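BWI-1=PROTEASE inhibitor/trypsin inhibitor (Fagopyrum esculentum, PDB 3RDY) inhibits trypsin as a buckwheat member of the potato type 1 family of serine protease inhibitors. Local coordinates at residues K33-E36 against D41-A44; V62-F65 against V71-D74. One frame throughout, in Å; residues are numbered along the deposited sequence.

Contact 1 of 2, residues K33-E36 against D41-A44; sequences KIIE and DVRA
Ile35 and Glu36, on the last turns of helix 28-38, meet Val42 and Ala44 in a helix-to-strand contact, where the chain leaves the helix and enters strand 43-48. This is the alpha-to-beta connection of the potato type 1 inhibitor fold, in which one helix packs against a small sheet holding the parallel strands 43-48 and 61-66. The apolar half belongs to Ile35: a chi1 of -74° sets its CG2 anti to the backbone N, on the side that faces Val42, whose CG2 it meets at 3.8 Å, the two branched side chains crossing at about a right angle. Ala44 CB is a little farther from Ile35 CG2, at 4.2 Å; a small side chain is consistent with the closeness of helix and strand here. Ile35 and Val42 are buried, and both also touch Val62 of strand 61-66, so beta-branched side chains suit this layer between helix and sheet. On the more exposed flank, Glu36 spans the gap with an extended chain, its CG passing 3.6 Å from Val42 O. Length is what makes glutamate suitable here: from the helix it reaches a backbone amide of the strand. A water bridges the backbones, 3.0 Å from Glu36 O and 2.8 Å from Val42 O, though with other acceptors nearby it may not donate to both at the same time. Glu36 OE2 accepts the hydrogen bond from Ala44 N at 2.9 Å, with an N-H...O angle of 158°, through its anti lone pair, the one directed away from OE1.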
# COMPACT_ATOMS: atom_id res chain seq x y z
N LYS A 33 6.73 -5.44 0.90
CA LYS A 33 7.49 -6.11 1.94
C LYS A 33 7.83 -5.16 3.09
O LYS A 33 7.74 -5.55 4.26
CB LYS A 33 8.74 -6.75 1.32
N ILE A 34 8.20 -3.92 2.76
CA ILE A 34 8.51 -2.88 3.77
C ILE A 34 7.27 -2.52 4.56
O ILE A 34 7.31 -2.38 5.78
CB ILE A 34 9.13 -1.63 3.10
CG1 ILE A 34 10.54 -1.97 2.57
CG2 ILE A 34 9.21 -0.42 4.08
CD1 ILE A 34 11.15 -0.89 1.66
N ILE A 35 6.16 -2.38 3.86
CA ILE A 35 4.92 -2.01 4.51
C ILE A 35 4.55 -3.07 5.56
O ILE A 35 4.20 -2.72 6.70
CB ILE A 35 3.80 -1.87 3.46
CG1 ILE A 35 4.01 -0.56 2.67
CG2 ILE A 35 2.40 -1.87 4.13
CD1 ILE A 35 3.30 -0.52 1.33
N GLU A 36 4.62 -4.34 5.17
CA GLU A 36 4.21 -5.44 6.04
C GLU A 36 5.16 -5.65 7.22
O GLU A 36 4.74 -6.04 8.30
CB GLU A 36 4.01 -6.72 5.22
CG GLU A 36 2.72 -6.68 4.36
CD GLU A 36 2.57 -7.88 3.48
OE1 GLU A 36 3.46 -8.77 3.52
OE2 GLU A 36 1.57 -7.94 2.74
N ASP A 41 0.14 -5.53 11.33
CA ASP A 41 -1.29 -5.80 11.24
C ASP A 41 -1.86 -5.78 9.83
O ASP A 41 -3.04 -6.10 9.64
CB ASP A 41 -2.08 -4.78 12.06
CG ASP A 41 -1.92 -4.99 13.55
OD1 ASP A 41 -2.19 -4.03 14.30
OD2 ASP A 41 -1.52 -6.11 13.94
N VAL A 42 -1.06 -5.42 8.84
CA VAL A 42 -1.63 -5.20 7.53
C VAL A 42 -1.15 -6.17 6.45
O VAL A 42 -0.09 -6.81 6.57
CB VAL A 42 -1.38 -3.75 7.05
CG1 VAL A 42 -1.77 -2.77 8.14
CG2 VAL A 42 0.10 -3.56 6.65
N ARG A 43 -1.99 -6.30 5.42
CA ARG A 43 -1.63 -6.98 4.19
C ARG A 43 -1.56 -5.93 3.09
O ARG A 43 -2.54 -5.22 2.85
CB ARG A 43 -2.69 -7.98 3.82
CG ARG A 43 -2.23 -8.94 2.75
CD ARG A 43 -2.39 -10.33 3.35
NE ARG A 43 -3.52 -10.94 2.75
CZ ARG A 43 -4.22 -11.96 3.21
NH1 ARG A 43 -3.94 -12.60 4.36
NH2 ARG A 43 -5.22 -12.33 2.47
N ALA A 44 -0.41 -5.86 2.42
CA ALA A 44 -0.23 -4.97 1.27
C ALA A 44 -0.71 -5.70 0.01
O ALA A 44 -0.44 -6.89 -0.19
CB ALA A 44 1.23 -4.58 1.14
O HOH W 1 2.07 -7.34 8.21

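Contact 2 of 2, residues V62-F65 against V71-D74; sequences VWVF and VVVD
Val73 N donates to Phe65 O across 2.9 Å in the direct backbone hydrogen bond between strand 61-66 and the segment 71-74 that follows it. The bond is nearly straight, 169° at the hydrogen. The same oxygen, Phe65 O, is approached by Val72 CA at 3.4 Å in a CH...O contact, and by the Val73 methyl CG2 at 3.5 Å, so one carbonyl gathers two successive residues of the returning chain. A water extends the backbone link: it donates to Trp63 O and to Asp74 O, and accepts from Phe65 N at 2.9 Å. In the potato type 1 inhibitor fold the chain reverses direction after this strand, and residues 71-74, although not in regular strand conformation, come back beside its end. Apolar packing lies beneath this link, toward helix 28-38. There Val64 CG1 meets Val72 CG2 at 3.7 Å; Val64 also touches Ile35 and Val72 touches Ala31, both on the helix, so compact valines suit this buried layer. Polar and aromatic groups meet on the more open side, where Phe65 and Asp74 point toward each other's segments; both are partly exposed, which is compatible with a charged group at this position. With its CG anti to the carbonyl carbon (chi1 -64°), Asp74 brings OD1 to 3.4 Å from Phe65 CB and 3.5 Å from Phe65 CD2. The carboxylate approaches the ring obliquely, the two planes 71° apart.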
# COMPACT_ATOMS: atom_id res chain seq x y z
N VAL A 62 -3.55 -2.42 2.90
CA VAL A 62 -2.85 -1.30 2.29
C VAL A 62 -2.80 -1.54 0.77
O VAL A 62 -2.09 -2.44 0.31
CB VAL A 62 -1.39 -1.14 2.81
CG1 VAL A 62 -0.67 -0.03 2.05
CG2 VAL A 62 -1.34 -0.81 4.32
N TRP A 63 -3.56 -0.77 0.02
CA TRP A 63 -3.48 -0.84 -1.45
C TRP A 63 -2.16 -0.23 -1.89
O TRP A 63 -1.80 0.85 -1.43
CB TRP A 63 -4.62 -0.06 -2.12
CG TRP A 63 -6.00 -0.53 -1.78
CD1 TRP A 63 -6.96 0.18 -1.11
CD2 TRP A 63 -6.57 -1.81 -2.06
NE1 TRP A 63 -8.10 -0.58 -0.97
CE2 TRP A 63 -7.89 -1.80 -1.55
CE3 TRP A 63 -6.10 -2.96 -2.72
CZ2 TRP A 63 -8.74 -2.91 -1.66
CZ3 TRP A 63 -6.95 -4.05 -2.82
CH2 TRP A 63 -8.25 -4.02 -2.30
N VAL A 64 -1.48 -0.90 -2.80
CA VAL A 64 -0.21 -0.44 -3.32
C VAL A 64 -0.35 -0.27 -4.83
O VAL A 64 -0.27 -1.25 -5.58
CB VAL A 64 0.95 -1.42 -2.92
CG1 VAL A 64 2.30 -1.01 -3.54
CG2 VAL A 64 1.08 -1.49 -1.38
N PHE A 65 -0.60 0.96 -5.26
CA PHE A 65 -0.94 1.22 -6.66
C PHE A 65 0.32 1.50 -7.47
O PHE A 65 1.09 2.40 -7.12
CB PHE A 65 -1.86 2.41 -6.78
CG PHE A 65 -3.24 2.17 -6.26
CD1 PHE A 65 -4.09 1.28 -6.92
CD2 PHE A 65 -3.69 2.83 -5.12
CE1 PHE A 65 -5.37 1.06 -6.43
CE2 PHE A 65 -4.96 2.61 -4.63
CZ PHE A 65 -5.80 1.73 -5.29
N VAL A 71 6.06 0.29 -10.67
CA VAL A 71 6.56 1.19 -9.63
C VAL A 71 5.41 1.91 -8.91
O VAL A 71 4.45 2.37 -9.55
CB VAL A 71 7.55 2.19 -10.22
CG1 VAL A 71 7.92 3.28 -9.17
CG2 VAL A 71 8.82 1.43 -10.73
N VAL A 72 5.53 2.04 -7.60
CA VAL A 72 4.49 2.70 -6.79
C VAL A 72 4.28 4.16 -7.22
O VAL A 72 5.23 4.95 -7.26
CB VAL A 72 4.83 2.65 -5.28
CG1 VAL A 72 3.75 3.35 -4.45
CG2 VAL A 72 5.03 1.19 -4.83
N VAL A 73 3.03 4.52 -7.53
CA VAL A 73 2.75 5.89 -7.96
C VAL A 73 1.81 6.66 -7.06
O VAL A 73 1.73 7.88 -7.17
CB VAL A 73 2.15 5.94 -9.39
CG1 VAL A 73 3.21 5.63 -10.41
CG2 VAL A 73 0.97 5.01 -9.49
N ASP A 74 1.06 5.96 -6.20
CA ASP A 74 0.23 6.61 -5.18
C ASP A 74 0.78 6.28 -3.81
O ASP A 74 1.31 5.19 -3.59
CB ASP A 74 -1.22 6.10 -5.24
CG ASP A 74 -1.90 6.45 -6.54
OD1 ASP A 74 -2.75 5.67 -7.01
OD2 ASP A 74 -1.58 7.51 -7.09
O HOH W 2 -0.55 3.09 -3.31

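Overall arrangement
Both contacts bear on the same two-stranded parallel sheet, with centres about 12 Å apart. Contact 1 joins the helix to the start of strand 43-48, whereas contact 2 ties the far part of strand 61-66 to the returning chain. Their apolar sides join one core, and a probable backbone hydrogen bond from Val62 N to Arg43 O links the strands. Each is partly buried, with buried branched aliphatics and a partly exposed acid. In contact 1 a side chain fixes the strand backbone; in contact 2 backbone bonds to backbone. In this family the chain between the parallel strands carries the protease-binding loop, so sheet and helix probably form the scaffold presenting it.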